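Local coordinates for protein glycoside hydrolase family 31 (Trueperella pyogenes, PDB 5I0F) that degrades cycloalternan, a cyclic glucose oligosaccharide, as a family 31 glycoside hydrolase working through a covalent glycosyl-enzyme intermediate, at residues F464-G474 with N489-Y500. Residues are numbered along the deposited sequence; the frame is centred on the assembly and turned at random.
Sequences FKTDGGEHAWG and NNLYPVNYARAY. With BGC (beta-D-glucopyranose), chain C.
Tyr496 reaches from the helix to the backbone of Asp467, its OH donating to Asp467 O at 2.7 Å, in the carbonyl plane and on a lone pair. With CG anti to the backbone N (chi1 174°), the Tyr496 ring projects from the helix toward the end of strand 464-466. There Thr466 CB sits off-centre over the ring, 4.0 Å from its centroid. The methyl of the same threonine, CG2, lies over a face of Tyr500, 3.6 Å from CD1, while its OG1 is hydrogen-bonded to Ser515 OG on the next barrel strand. Tyr500 in turn points its CD2 edge at the face of Phe464 in an edge-to-face pair, planes at 62°; its OH is held by Gln388. Farther along, Gly469 packs against Pro493 and Tyr492, its O 3.6 Å from Pro493 CD, and a water joins that carbonyl to Asn489 O. Asn489 ND2 donates to Gly474 O at 3.0 Å, from above the carbonyl plane, and a second water bridges ND2 to Gly474 N; Asn489 OD1 goes to Tyr479. Strand and helix run antiparallel (170°), the strand-loop-helix unit of a TIM barrel, here its fourth strand and the helix packed outside it. Asp467 turns the other way, into the glycan pocket, where OD2 is bonded covalently to C1 of the glucose at 1.4 Å, and Gly468 N donates to OD1. Asp467 is thus the nucleophile, trapped as the glycosyl ester; Tyr496, hydrogen-bonded to the main-chain O of Asp467, would steady the backbone that carries the carboxylate.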
loop_
_atom_site.group_PDB
_atom_site.type_symbol
_atom_site.label_atom_id
_atom_site.label_comp_id
_atom_site.label_asym_id
_atom_site.label_seq_id
_atom_site.Cartn_x
_atom_site.Cartn_y
_atom_site.Cartn_z
ATOM N N PHE A 464 -3.351 -6.190 15.559
ATOM C CA PHE A 464 -4.358 -5.718 14.623
ATOM C C PHE A 464 -3.911 -5.814 13.169
ATOM O O PHE A 464 -2.755 -5.512 12.853
ATOM C CB PHE A 464 -4.710 -4.257 14.936
ATOM C CG PHE A 464 -5.359 -4.053 16.282
ATOM C CD1 PHE A 464 -6.727 -4.216 16.437
ATOM C CD2 PHE A 464 -4.598 -3.628 17.381
ATOM C CE1 PHE A 464 -7.329 -3.987 17.676
ATOM C CE2 PHE A 464 -5.184 -3.416 18.609
ATOM C CZ PHE A 464 -6.541 -3.591 18.761
ATOM N N LYS A 465 -4.824 -6.245 12.294
ATOM C CA LYS A 465 -4.645 -6.112 10.852
ATOM C C LYS A 465 -5.209 -4.754 10.442
ATOM O O LYS A 465 -6.422 -4.617 10.222
ATOM C CB LYS A 465 -5.344 -7.240 10.095
ATOM C CG LYS A 465 -5.094 -7.180 8.591
ATOM C CD LYS A 465 -5.595 -8.419 7.878
ATOM C CE LYS A 465 -5.264 -8.342 6.396
ATOM N NZ LYS A 465 -5.665 -9.584 5.674
ATOM N N THR A 466 -4.317 -3.779 10.357
ATOM C CA THR A 466 -4.626 -2.387 10.101
ATOM C C THR A 466 -4.682 -2.206 8.594
ATOM O O THR A 466 -3.747 -1.735 7.986
ATOM C CB THR A 466 -3.563 -1.481 10.778
ATOM O OG1 THR A 466 -2.282 -2.123 10.730
ATOM C CG2 THR A 466 -3.917 -1.244 12.236
ATOM N N ASP A 467 -5.804 -2.612 8.011
ATOM C CA ASP A 467 -6.054 -2.562 6.578
ATOM C C ASP A 467 -6.422 -1.129 6.140
ATOM O O ASP A 467 -6.768 -0.285 6.966
ATOM C CB ASP A 467 -7.205 -3.548 6.268
ATOM C CG ASP A 467 -7.298 -3.964 4.812
ATOM O OD1 ASP A 467 -6.474 -3.590 3.965
ATOM O OD2 ASP A 467 -8.251 -4.744 4.506
ATOM N N GLY A 468 -6.327 -0.866 4.851
ATOM C CA GLY A 468 -6.603 0.464 4.305
ATOM C C GLY A 468 -5.580 1.538 4.658
ATOM O O GLY A 468 -4.403 1.258 4.809
ATOM N N GLY A 469 -6.038 2.780 4.733
ATOM C CA GLY A 469 -5.190 3.944 5.007
ATOM C C GLY A 469 -4.895 4.839 3.805
ATOM O O GLY A 469 -4.237 5.883 3.966
ATOM N N GLU A 470 -5.404 4.459 2.626
ATOM C CA GLU A 470 -5.144 5.179 1.354
ATOM C C GLU A 470 -6.281 6.128 0.981
ATOM O O GLU A 470 -6.286 6.649 -0.114
ATOM C CB GLU A 470 -4.963 4.202 0.191
ATOM C CG GLU A 470 -4.123 2.961 0.502
ATOM C CD GLU A 470 -4.902 1.763 1.052
ATOM O OE1 GLU A 470 -6.145 1.842 1.280
ATOM O OE2 GLU A 470 -4.259 0.699 1.256
ATOM N N HIS A 471 -7.192 6.423 1.901
ATOM C CA HIS A 471 -8.505 6.973 1.542
ATOM C C HIS A 471 -8.548 8.495 1.362
ATOM O O HIS A 471 -9.516 9.028 0.794
ATOM C CB HIS A 471 -9.530 6.579 2.613
ATOM C CG HIS A 471 -9.362 5.175 3.110
ATOM N ND1 HIS A 471 -9.671 4.075 2.337
ATOM C CD2 HIS A 471 -8.877 4.695 4.276
ATOM C CE1 HIS A 471 -9.392 2.978 3.009
ATOM N NE2 HIS A 471 -8.916 3.325 4.191
ATOM N N ALA A 472 -7.528 9.202 1.844
ATOM C CA ALA A 472 -7.557 10.685 1.849
ATOM C C ALA A 472 -7.128 11.206 0.496
ATOM O O ALA A 472 -5.964 11.031 0.122
ATOM C CB ALA A 472 -6.634 11.239 2.918
ATOM N N TRP A 473 -8.058 11.839 -0.226
ATOM C CA TRP A 473 -7.752 12.538 -1.464
ATOM C C TRP A 473 -8.169 13.996 -1.298
ATOM O O TRP A 473 -9.295 14.278 -0.904
ATOM C CB TRP A 473 -8.523 11.960 -2.643
ATOM C CG TRP A 473 -8.270 10.526 -3.024
ATOM C CD1 TRP A 473 -7.196 9.732 -2.688
ATOM C CD2 TRP A 473 -9.106 9.728 -3.849
ATOM N NE1 TRP A 473 -7.346 8.477 -3.241
ATOM C CE2 TRP A 473 -8.513 8.456 -3.960
ATOM C CE3 TRP A 473 -10.314 9.964 -4.504
ATOM C CZ2 TRP A 473 -9.087 7.430 -4.716
ATOM C CZ3 TRP A 473 -10.886 8.943 -5.254
ATOM C CH2 TRP A 473 -10.275 7.686 -5.339
ATOM N N GLY A 474 -7.276 14.919 -1.634
ATOM C CA GLY A 474 -7.569 16.350 -1.563
ATOM C C GLY A 474 -6.340 17.065 -1.065
ATOM O O GLY A 474 -5.918 16.857 0.078
ATOM N N ASN A 489 -1.798 13.369 3.488
ATOM C CA ASN A 489 -2.465 12.201 2.890
ATOM C C ASN A 489 -1.506 11.000 2.698
ATOM O O ASN A 489 -1.904 9.874 3.002
ATOM C CB ASN A 489 -3.186 12.564 1.600
ATOM C CG ASN A 489 -4.300 13.599 1.813
ATOM O OD1 ASN A 489 -4.673 13.924 2.945
ATOM N ND2 ASN A 489 -4.798 14.143 0.732
ATOM N N ASN A 490 -0.279 11.227 2.218
ATOM C CA ASN A 490 0.720 10.139 2.128
ATOM C C ASN A 490 1.222 9.687 3.502
ATOM O O ASN A 490 1.601 8.526 3.697
ATOM C CB ASN A 490 1.931 10.550 1.296
ATOM C CG ASN A 490 1.653 10.595 -0.203
ATOM O OD1 ASN A 490 0.845 9.830 -0.741
ATOM N ND2 ASN A 490 2.356 11.500 -0.898
ATOM N N LEU A 491 1.288 10.632 4.428
ATOM C CA LEU A 491 1.680 10.346 5.793
ATOM C C LEU A 491 0.659 9.511 6.559
ATOM O O LEU A 491 1.025 8.792 7.499
ATOM C CB LEU A 491 1.946 11.661 6.537
ATOM C CG LEU A 491 2.497 11.575 7.962
ATOM C CD1 LEU A 491 3.800 10.797 8.041
ATOM C CD2 LEU A 491 2.691 12.978 8.523
ATOM N N TYR A 492 -0.613 9.595 6.172
ATOM C CA TYR A 492 -1.712 8.958 6.916
ATOM C C TYR A 492 -1.423 7.511 7.375
ATOM O O TYR A 492 -1.619 7.187 8.551
ATOM C CB TYR A 492 -3.026 8.989 6.115
ATOM C CG TYR A 492 -4.199 8.682 6.996
ATOM C CD1 TYR A 492 -4.556 7.378 7.289
ATOM C CD2 TYR A 492 -4.913 9.711 7.608
ATOM C CE1 TYR A 492 -5.593 7.088 8.172
ATOM C CE2 TYR A 492 -5.960 9.437 8.471
ATOM C CZ TYR A 492 -6.307 8.129 8.749
ATOM O OH TYR A 492 -7.365 7.877 9.604
ATOM N N PRO A 493 -1.007 6.634 6.442
ATOM C CA PRO A 493 -0.818 5.248 6.876
ATOM C C PRO A 493 0.283 5.034 7.909
ATOM O O PRO A 493 0.190 4.076 8.708
ATOM C CB PRO A 493 -0.537 4.502 5.558
ATOM C CG PRO A 493 -0.070 5.534 4.613
ATOM C CD PRO A 493 -0.877 6.754 4.974
ATOM N N VAL A 494 1.269 5.931 7.943
ATOM C CA VAL A 494 2.314 5.888 8.966
ATOM C C VAL A 494 1.699 6.176 10.343
ATOM O O VAL A 494 1.928 5.440 11.299
ATOM C CB VAL A 494 3.456 6.868 8.653
ATOM C CG1 VAL A 494 4.586 6.729 9.659
ATOM C CG2 VAL A 494 3.984 6.624 7.240
ATOM N N ASN A 495 0.912 7.249 10.426
ATOM C CA ASN A 495 0.226 7.621 11.662
ATOM C C ASN A 495 -0.783 6.552 12.129
ATOM O O ASN A 495 -0.937 6.295 13.337
ATOM C CB ASN A 495 -0.457 8.981 11.458
ATOM C CG ASN A 495 0.518 10.145 11.546
ATOM O OD1 ASN A 495 1.472 10.090 12.298
ATOM N ND2 ASN A 495 0.258 11.215 10.805
ATOM N N TYR A 496 -1.448 5.919 11.166
ATOM C CA TYR A 496 -2.416 4.847 11.435
ATOM C C TYR A 496 -1.763 3.628 12.101
ATOM O O TYR A 496 -2.209 3.166 13.167
ATOM C CB TYR A 496 -3.077 4.488 10.111
ATOM C CG TYR A 496 -4.021 3.313 10.051
ATOM C CD1 TYR A 496 -4.906 3.001 11.082
ATOM C CD2 TYR A 496 -4.036 2.503 8.915
ATOM C CE1 TYR A 496 -5.791 1.918 10.965
ATOM C CE2 TYR A 496 -4.902 1.439 8.787
ATOM C CZ TYR A 496 -5.781 1.139 9.822
ATOM O OH TYR A 496 -6.646 0.065 9.675
ATOM N N ALA A 497 -0.722 3.110 11.473
ATOM C CA ALA A 497 0.027 1.973 12.040
ATOM C C ALA A 497 0.608 2.353 13.396
ATOM O O ALA A 497 0.474 1.597 14.362
ATOM C CB ALA A 497 1.127 1.510 11.088
ATOM N N ARG A 498 1.207 3.534 13.486
ATOM C CA ARG A 498 1.699 4.052 14.763
ATOM C C ARG A 498 0.635 4.072 15.866
ATOM O O ARG A 498 0.906 3.685 16.998
ATOM C CB ARG A 498 2.253 5.459 14.586
ATOM C CG ARG A 498 2.756 6.096 15.867
ATOM C CD ARG A 498 3.315 7.481 15.647
ATOM N NE ARG A 498 3.845 8.016 16.910
ATOM C CZ ARG A 498 4.319 9.242 17.081
ATOM N NH1 ARG A 498 4.350 10.104 16.081
ATOM N NH2 ARG A 498 4.764 9.605 18.278
ATOM N N ALA A 499 -0.565 4.552 15.544
ATOM C CA ALA A 499 -1.657 4.658 16.547
ATOM C C ALA A 499 -1.920 3.314 17.212
ATOM O O ALA A 499 -2.016 3.238 18.427
ATOM C CB ALA A 499 -2.934 5.150 15.886
ATOM N N TYR A 500 -2.017 2.250 16.405
ATOM C CA TYR A 500 -2.338 0.928 16.948
ATOM C C TYR A 500 -1.122 0.268 17.624
ATOM O O TYR A 500 -1.275 -0.419 18.650
ATOM C CB TYR A 500 -2.949 0.032 15.882
ATOM C CG TYR A 500 -4.394 0.345 15.568
ATOM C CD1 TYR A 500 -4.749 1.349 14.645
ATOM C CD2 TYR A 500 -5.415 -0.360 16.184
ATOM C CE1 TYR A 500 -6.084 1.610 14.350
ATOM C CE2 TYR A 500 -6.748 -0.117 15.883
ATOM C CZ TYR A 500 -7.082 0.869 14.974
ATOM O OH TYR A 500 -8.418 1.053 14.673
HETATM C C2 BGC C . -7.563 -6.371 2.556
HETATM C C3 BGC C . -8.021 -7.837 2.440
HETATM C C4 BGC C . -9.213 -8.065 3.363
HETATM C C5 BGC C . -10.338 -7.061 3.069
HETATM C C6 BGC C . -11.415 -7.190 4.139
HETATM C C1 BGC C . -8.516 -5.345 3.220
HETATM O O2 BGC C . -6.580 -5.880 1.623
HETATM O O3 BGC C . -6.941 -8.719 2.756
HETATM O O4 BGC C . -9.707 -9.411 3.221
HETATM O O5 BGC C . -9.898 -5.681 3.001
HETATM O O6 BGC C . -12.578 -6.437 3.780
HETATM O O HOH W 1 -4.340 8.390 2.684
HETATM O O HOH W 2 -4.445 14.219 -2.233
#